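Local coordinates for protein dicer Related Helicase (PDB 6M6S) that binds the end of double-stranded RNA through this C-terminal domain and, as a helicase of the RIG-I-like receptor family, probably hydrolyses ATP, at residues B[87-99]-B[107-119]. Numbering follows the deposited sequence.
Sequences LPQLSVKALTFVQ and TKAKWSDVEQDLF. With nucleotides of chain D.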
loop_
_atom_site.group_PDB
_atom_site.type_symbol
_atom_site.label_atom_id
_atom_site.label_comp_id
_atom_site.label_asym_id
_atom_site.label_seq_id
_atom_site.Cartn_x
_atom_site.Cartn_y
_atom_site.Cartn_z
ATOM N N LEU B 87 12.511 10.936 18.704
ATOM C CA LEU B 87 11.277 11.000 17.909
ATOM C C LEU B 87 10.934 9.642 17.373
ATOM O O LEU B 87 11.811 8.918 16.891
ATOM C CB LEU B 87 11.493 11.932 16.700
ATOM C CG LEU B 87 11.865 13.389 16.964
ATOM C CD1 LEU B 87 12.164 14.118 15.612
ATOM C CD2 LEU B 87 10.702 14.118 17.666
ATOM N N PRO B 88 9.640 9.281 17.356
ATOM C CA PRO B 88 9.204 8.025 16.732
ATOM C C PRO B 88 9.098 8.197 15.220
ATOM O O PRO B 88 8.718 9.261 14.723
ATOM C CB PRO B 88 7.807 7.788 17.296
ATOM C CG PRO B 88 7.616 8.816 18.382
ATOM C CD PRO B 88 8.596 9.953 18.184
ATOM N N GLN B 89 9.505 7.156 14.501
ATOM C CA GLN B 89 9.205 7.040 13.067
ATOM C C GLN B 89 8.272 5.878 12.850
ATOM O O GLN B 89 8.653 4.687 12.941
ATOM C CB GLN B 89 10.507 6.794 12.335
ATOM C CG GLN B 89 10.331 6.873 10.775
ATOM C CD GLN B 89 11.579 6.351 10.118
ATOM O OE1 GLN B 89 11.814 5.125 10.067
ATOM N NE2 GLN B 89 12.428 7.270 9.661
ATOM N N LEU B 90 6.996 6.192 12.624
ATOM C CA LEU B 90 6.051 5.122 12.342
ATOM C C LEU B 90 6.227 4.664 10.891
ATOM O O LEU B 90 6.374 5.496 9.996
ATOM C CB LEU B 90 4.646 5.615 12.562
ATOM C CG LEU B 90 4.290 5.973 14.003
ATOM C CD1 LEU B 90 2.958 6.741 14.084
ATOM C CD2 LEU B 90 4.242 4.607 14.799
ATOM N N SER B 91 6.236 3.356 10.649
ATOM C CA SER B 91 6.425 2.813 9.296
ATOM C C SER B 91 5.059 2.898 8.564
ATOM O O SER B 91 4.043 2.480 9.157
ATOM C CB SER B 91 6.766 1.341 9.401
ATOM O OG SER B 91 6.771 0.768 8.075
ATOM N N VAL B 92 5.024 3.350 7.301
ATOM C CA VAL B 92 3.726 3.343 6.602
ATOM C C VAL B 92 3.145 1.962 6.493
ATOM O O VAL B 92 1.930 1.789 6.389
ATOM C CB VAL B 92 3.767 3.805 5.137
ATOM C CG1 VAL B 92 3.555 5.276 5.022
ATOM C CG2 VAL B 92 5.012 3.300 4.381
ATOM N N LYS B 93 3.994 0.932 6.465
ATOM C CA LYS B 93 3.479 -0.446 6.402
ATOM C C LYS B 93 2.673 -0.933 7.609
ATOM O O LYS B 93 1.990 -1.926 7.510
ATOM C CB LYS B 93 4.643 -1.410 6.227
ATOM C CG LYS B 93 5.454 -1.159 4.997
ATOM C CD LYS B 93 6.782 -1.909 5.142
ATOM C CE LYS B 93 7.642 -1.720 3.907
ATOM N NZ LYS B 93 8.749 -2.725 3.865
ATOM N N ALA B 94 2.775 -0.237 8.767
ATOM C CA ALA B 94 2.112 -0.665 9.960
ATOM C C ALA B 94 0.884 0.177 10.245
ATOM O O ALA B 94 0.200 -0.098 11.241
ATOM C CB ALA B 94 3.093 -0.432 11.130
ATOM N N LEU B 95 0.608 1.119 9.344
ATOM C CA LEU B 95 -0.447 2.138 9.554
ATOM C C LEU B 95 -1.660 1.978 8.644
ATOM O O LEU B 95 -1.555 1.588 7.464
ATOM C CB LEU B 95 0.104 3.522 9.303
ATOM C CG LEU B 95 1.206 3.964 10.292
ATOM C CD1 LEU B 95 1.626 5.354 9.890
ATOM C CD2 LEU B 95 0.713 3.911 11.754
ATOM N N THR B 96 -2.818 2.291 9.223
ATOM C CA THR B 96 -4.017 2.557 8.441
ATOM C C THR B 96 -4.337 4.018 8.691
ATOM O O THR B 96 -4.348 4.494 9.850
ATOM C CB THR B 96 -5.161 1.675 8.888
ATOM O OG1 THR B 96 -4.830 0.306 8.552
ATOM C CG2 THR B 96 -6.434 1.960 8.079
ATOM N N PHE B 97 -4.605 4.785 7.626
ATOM C CA PHE B 97 -5.009 6.182 7.756
ATOM C C PHE B 97 -6.523 6.268 7.699
ATOM O O PHE B 97 -7.145 5.686 6.806
ATOM C CB PHE B 97 -4.398 6.998 6.631
ATOM C CG PHE B 97 -2.896 6.970 6.644
ATOM C CD1 PHE B 97 -2.182 7.898 7.366
ATOM C CD2 PHE B 97 -2.218 6.005 5.944
ATOM C CE1 PHE B 97 -0.795 7.838 7.369
ATOM C CE2 PHE B 97 -0.833 5.927 5.958
ATOM C CZ PHE B 97 -0.134 6.901 6.678
ATOM N N VAL B 98 -7.126 6.951 8.689
ATOM C CA VAL B 98 -8.597 6.988 8.688
ATOM C C VAL B 98 -9.064 8.439 8.626
ATOM O O VAL B 98 -8.596 9.268 9.438
ATOM C CB VAL B 98 -9.132 6.340 9.959
ATOM C CG1 VAL B 98 -10.649 6.631 10.102
ATOM C CG2 VAL B 98 -8.751 4.844 10.008
ATOM N N GLN B 99 -9.992 8.744 7.720
ATOM C CA GLN B 99 -10.655 10.051 7.714
ATOM C C GLN B 99 -12.002 9.843 8.372
ATOM O O GLN B 99 -12.927 9.317 7.780
ATOM C CB GLN B 99 -10.837 10.585 6.289
ATOM C CG GLN B 99 -10.688 12.118 6.225
ATOM C CD GLN B 99 -11.699 12.845 7.127
ATOM O OE1 GLN B 99 -12.898 12.587 7.044
ATOM N NE2 GLN B 99 -11.212 13.733 7.999
ATOM N N THR B 107 -4.595 2.364 3.131
ATOM C CA THR B 107 -3.229 1.942 3.404
ATOM C C THR B 107 -2.395 2.385 2.226
ATOM O O THR B 107 -2.943 2.465 1.081
ATOM C CB THR B 107 -3.049 0.436 3.657
ATOM O OG1 THR B 107 -3.361 -0.336 2.467
ATOM C CG2 THR B 107 -3.926 -0.096 4.832
ATOM N N LYS B 108 -1.126 2.723 2.506
ATOM C CA LYS B 108 -0.230 3.302 1.493
ATOM C C LYS B 108 1.136 2.589 1.563
ATOM O O LYS B 108 1.534 2.099 2.629
ATOM C CB LYS B 108 -0.055 4.798 1.787
ATOM C CG LYS B 108 -1.369 5.608 1.606
ATOM C CD LYS B 108 -1.797 5.574 0.129
ATOM C CE LYS B 108 -3.162 6.287 -0.083
ATOM N NZ LYS B 108 -3.691 6.149 -1.483
ATOM N N ALA B 109 1.729 2.403 0.394
ATOM C CA ALA B 109 2.969 1.659 0.249
ATOM C C ALA B 109 4.179 2.501 0.677
ATOM O O ALA B 109 5.118 1.968 1.237
ATOM C CB ALA B 109 3.104 1.221 -1.180
ATOM N N LYS B 110 4.101 3.813 0.492
ATOM C CA LYS B 110 5.231 4.673 0.840
ATOM C C LYS B 110 4.719 5.962 1.475
ATOM O O LYS B 110 3.649 6.414 1.052
ATOM C CB LYS B 110 5.918 5.116 -0.451
ATOM C CG LYS B 110 6.184 4.023 -1.503
ATOM C CD LYS B 110 7.264 4.461 -2.503
ATOM C CE LYS B 110 6.684 4.919 -3.842
ATOM N NZ LYS B 110 7.656 4.624 -4.954
ATOM N N TRP B 111 5.503 6.550 2.394
ATOM C CA TRP B 111 5.189 7.872 2.970
ATOM C C TRP B 111 4.966 8.859 1.829
ATOM O O TRP B 111 4.136 9.764 1.903
ATOM C CB TRP B 111 6.237 8.382 4.020
ATOM C CG TRP B 111 5.975 7.935 5.399
ATOM C CD1 TRP B 111 6.711 7.068 6.132
ATOM C CD2 TRP B 111 4.904 8.345 6.213
ATOM N NE1 TRP B 111 6.129 6.890 7.375
ATOM C CE2 TRP B 111 5.027 7.689 7.453
ATOM C CE3 TRP B 111 3.827 9.215 6.012
ATOM C CZ2 TRP B 111 4.122 7.850 8.484
ATOM C CZ3 TRP B 111 2.967 9.409 7.040
ATOM C CH2 TRP B 111 3.104 8.706 8.279
ATOM N N SER B 112 5.691 8.676 0.743
ATOM C CA SER B 112 5.503 9.519 -0.424
ATOM C C SER B 112 4.108 9.481 -1.065
ATOM O O SER B 112 3.663 10.476 -1.631
ATOM C CB SER B 112 6.594 9.241 -1.444
ATOM O OG SER B 112 6.710 7.841 -1.627
ATOM N N ASP B 113 3.402 8.339 -0.963
ATOM C CA ASP B 113 2.052 8.233 -1.545
ATOM C C ASP B 113 1.038 8.899 -0.586
ATOM O O ASP B 113 0.026 9.435 -1.061
ATOM C CB ASP B 113 1.601 6.777 -1.718
ATOM C CG ASP B 113 2.346 6.051 -2.833
ATOM O OD1 ASP B 113 2.602 6.676 -3.870
ATOM O OD2 ASP B 113 2.671 4.858 -2.656
ATOM N N VAL B 114 1.371 8.923 0.688
ATOM C CA VAL B 114 0.566 9.622 1.695
ATOM C C VAL B 114 0.516 11.114 1.364
ATOM O O VAL B 114 -0.557 11.733 1.396
ATOM C CB VAL B 114 1.110 9.396 3.112
ATOM C CG1 VAL B 114 0.307 10.188 4.134
ATOM C CG2 VAL B 114 1.071 7.886 3.490
ATOM N N GLU B 115 1.681 11.711 1.060
ATOM C CA GLU B 115 1.719 13.141 0.615
ATOM C C GLU B 115 0.932 13.455 -0.619
ATOM O O GLU B 115 0.314 14.524 -0.771
ATOM C CB GLU B 115 3.170 13.583 0.356
ATOM C CG GLU B 115 4.009 13.564 1.561
ATOM C CD GLU B 115 5.420 14.191 1.351
ATOM O OE1 GLU B 115 6.367 13.450 1.030
ATOM O OE2 GLU B 115 5.563 15.417 1.486
ATOM N N GLN B 116 1.006 12.549 -1.583
ATOM C CA GLN B 116 0.341 12.735 -2.826
ATOM C C GLN B 116 -1.174 12.586 -2.744
ATOM O O GLN B 116 -1.898 13.291 -3.426
ATOM C CB GLN B 116 0.882 11.728 -3.830
ATOM C CG GLN B 116 0.543 12.059 -5.246
ATOM C CD GLN B 116 1.254 11.150 -6.263
ATOM O OE1 GLN B 116 2.287 10.542 -5.958
ATOM N NE2 GLN B 116 0.692 11.053 -7.463
ATOM N N ASP B 117 -1.638 11.647 -1.929
ATOM C CA ASP B 117 -3.029 11.226 -2.046
ATOM C C ASP B 117 -3.832 11.779 -0.857
ATOM O O ASP B 117 -5.025 12.116 -1.001
ATOM C CB ASP B 117 -3.074 9.711 -1.957
ATOM C CG ASP B 117 -2.461 9.010 -3.203
ATOM O OD1 ASP B 117 -2.190 9.697 -4.208
ATOM O OD2 ASP B 117 -2.257 7.773 -3.146
ATOM N N LEU B 118 -3.199 11.923 0.308
ATOM C CA LEU B 118 -4.010 12.094 1.523
ATOM C C LEU B 118 -3.832 13.458 2.180
ATOM O O LEU B 118 -4.808 14.187 2.397
ATOM C CB LEU B 118 -3.721 10.990 2.565
ATOM C CG LEU B 118 -3.908 9.519 2.091
ATOM C CD1 LEU B 118 -3.660 8.507 3.217
ATOM C CD2 LEU B 118 -5.349 9.343 1.531
ATOM N N PHE B 119 -2.598 13.793 2.557
ATOM C CA PHE B 119 -2.414 15.074 3.234
ATOM C C PHE B 119 -1.005 15.661 3.056
ATOM O O PHE B 119 -0.032 14.913 2.911
ATOM C CB PHE B 119 -2.737 14.950 4.732
ATOM C CG PHE B 119 -1.967 13.858 5.473
ATOM C CD1 PHE B 119 -0.728 14.106 6.077
ATOM C CD2 PHE B 119 -2.533 12.602 5.657
ATOM C CE1 PHE B 119 -0.069 13.093 6.811
ATOM C CE2 PHE B 119 -1.881 11.590 6.353
ATOM C CZ PHE B 119 -0.627 11.824 6.931
ATOM P P G D 2 12.761 1.151 6.544
ATOM O OP1 G D 2 11.353 0.672 6.362
ATOM O OP2 G D 2 13.788 0.503 5.659
ATOM O "O5'" G D 2 12.681 2.718 6.254
ATOM C "C5'" G D 2 11.878 3.550 7.081
ATOM C "C4'" G D 2 12.043 4.990 6.684
ATOM O "O4'" G D 2 13.375 5.430 6.992
ATOM C "C3'" G D 2 11.888 5.311 5.200
ATOM O "O3'" G D 2 10.533 5.463 4.859
ATOM C "C2'" G D 2 12.624 6.636 5.092
ATOM O "O2'" G D 2 11.797 7.669 5.617
ATOM C "C1'" G D 2 13.775 6.420 6.070
ATOM N N9 G D 2 15.003 5.928 5.423
ATOM C C8 G D 2 15.480 4.615 5.413
ATOM N N7 G D 2 16.633 4.504 4.784
ATOM C C5 G D 2 16.928 5.816 4.392
ATOM C C6 G D 2 18.034 6.353 3.679
ATOM O O6 G D 2 19.010 5.754 3.259
ATOM N N1 G D 2 17.930 7.727 3.475
ATOM C C2 G D 2 16.889 8.513 3.923
ATOM N N2 G D 2 16.953 9.838 3.661
ATOM N N3 G D 2 15.852 8.021 4.593
ATOM C C4 G D 2 15.942 6.691 4.783
ATOM P P G D 4 10.375 6.882 -2.124
ATOM O OP1 G D 4 9.048 7.131 -2.750
ATOM O OP2 G D 4 10.859 5.513 -1.803
ATOM O "O5'" G D 4 11.526 7.492 -3.048
ATOM C "C5'" G D 4 11.530 8.855 -3.393
ATOM C "C4'" G D 4 12.782 9.206 -4.143
ATOM O "O4'" G D 4 13.949 9.125 -3.281
ATOM C "C3'" G D 4 13.126 8.306 -5.301
ATOM O "O3'" G D 4 12.341 8.628 -6.422
ATOM C "C2'" G D 4 14.613 8.578 -5.477
ATOM O "O2'" G D 4 14.801 9.871 -6.021
ATOM C "C1'" G D 4 15.054 8.667 -4.025
ATOM N N9 G D 4 15.472 7.369 -3.473
ATOM C C8 G D 4 14.735 6.473 -2.722
ATOM N N7 G D 4 15.436 5.414 -2.418
ATOM C C5 G D 4 16.693 5.635 -2.976
ATOM C C6 G D 4 17.877 4.844 -2.971
ATOM O O6 G D 4 18.067 3.740 -2.423
ATOM N N1 G D 4 18.898 5.467 -3.704
ATOM C C2 G D 4 18.813 6.687 -4.343
ATOM N N2 G D 4 19.908 7.130 -5.001
ATOM N N3 G D 4 17.714 7.424 -4.330
ATOM C C4 G D 4 16.715 6.834 -3.644
ATOM P P C D 3 9.966 4.843 3.509
ATOM O OP1 C D 3 8.514 5.162 3.552
ATOM O OP2 C D 3 10.632 3.547 3.219
ATOM O "O5'" C D 3 10.544 5.858 2.413
ATOM C "C5'" C D 3 10.115 7.212 2.353
ATOM C "C4'" C D 3 11.057 8.084 1.556
ATOM O "O4'" C D 3 12.362 8.108 2.189
ATOM C "C3'" C D 3 11.392 7.649 0.141
ATOM O "O3'" C D 3 10.352 7.802 -0.813
ATOM C "C2'" C D 3 12.647 8.468 -0.134
ATOM O "O2'" C D 3 12.345 9.843 -0.354
ATOM C "C1'" C D 3 13.357 8.360 1.215
ATOM N N1 C D 3 14.323 7.232 1.206
ATOM C C2 C D 3 15.582 7.485 0.663
ATOM O O2 C D 3 15.844 8.628 0.252
ATOM N N3 C D 3 16.478 6.471 0.606
ATOM C C4 C D 3 16.177 5.250 1.042
ATOM N N4 C D 3 17.127 4.302 0.956
ATOM C C5 C D 3 14.891 4.963 1.586
ATOM C C6 C D 3 13.998 5.971 1.641
HETATM O O HOH W 1 -0.296 2.559 5.189
#
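The indole of W111 meets V92 on one face, stacks with the ring of Y34, and has the carbonyl of L90 and OP1 of C3 of chain D at its edge. CG1 of V92 sits 3.5 Å from the centroid of the five-membered ring of W111, almost on its normal, a CH-pi contact that suits a compact branched residue. The indole N-H supplies the polar anchor: NE1 of W111 donates to O of L90 at 3.0 Å, the oxygen lying in the ring plane. F97 turns its ring edge toward the W111 six-membered ring in an offset edge-to-face pair, planes at 79°. With CG anti to its carbonyl carbon (chi1 -61°), F97 carries CZ to 3.5 Å from CG2 of V114, while its CD1 meets the edge of the F119 ring, completing an aromatic cluster in this RIG-I-type C-terminal domain. The branched ends of L118 and V114 lie against the F97 ring. Were W111 an alanine, the L90 carbonyl would probably lose this donor and a gap open beside V92 and F97. Beside the cluster a water lies within hydrogen-bonding reach of O of V92 and O of L95, and accepts from N of K108 at 2.8 Å. S112, a short serine hydroxyl reaching the phosphate directly, donates from OG to OP1 of G4 of chain D at 2.7 Å; the positive end of K110, the N-cap residue, also lies near, consistent with attraction. Helix 111-117 thus seats against strand 95-99, segment axes within 11.9 Å and nearly parallel (11°), and is tied to strand 85-90; L12 of strand 11-14 touches L95, F97 and W111.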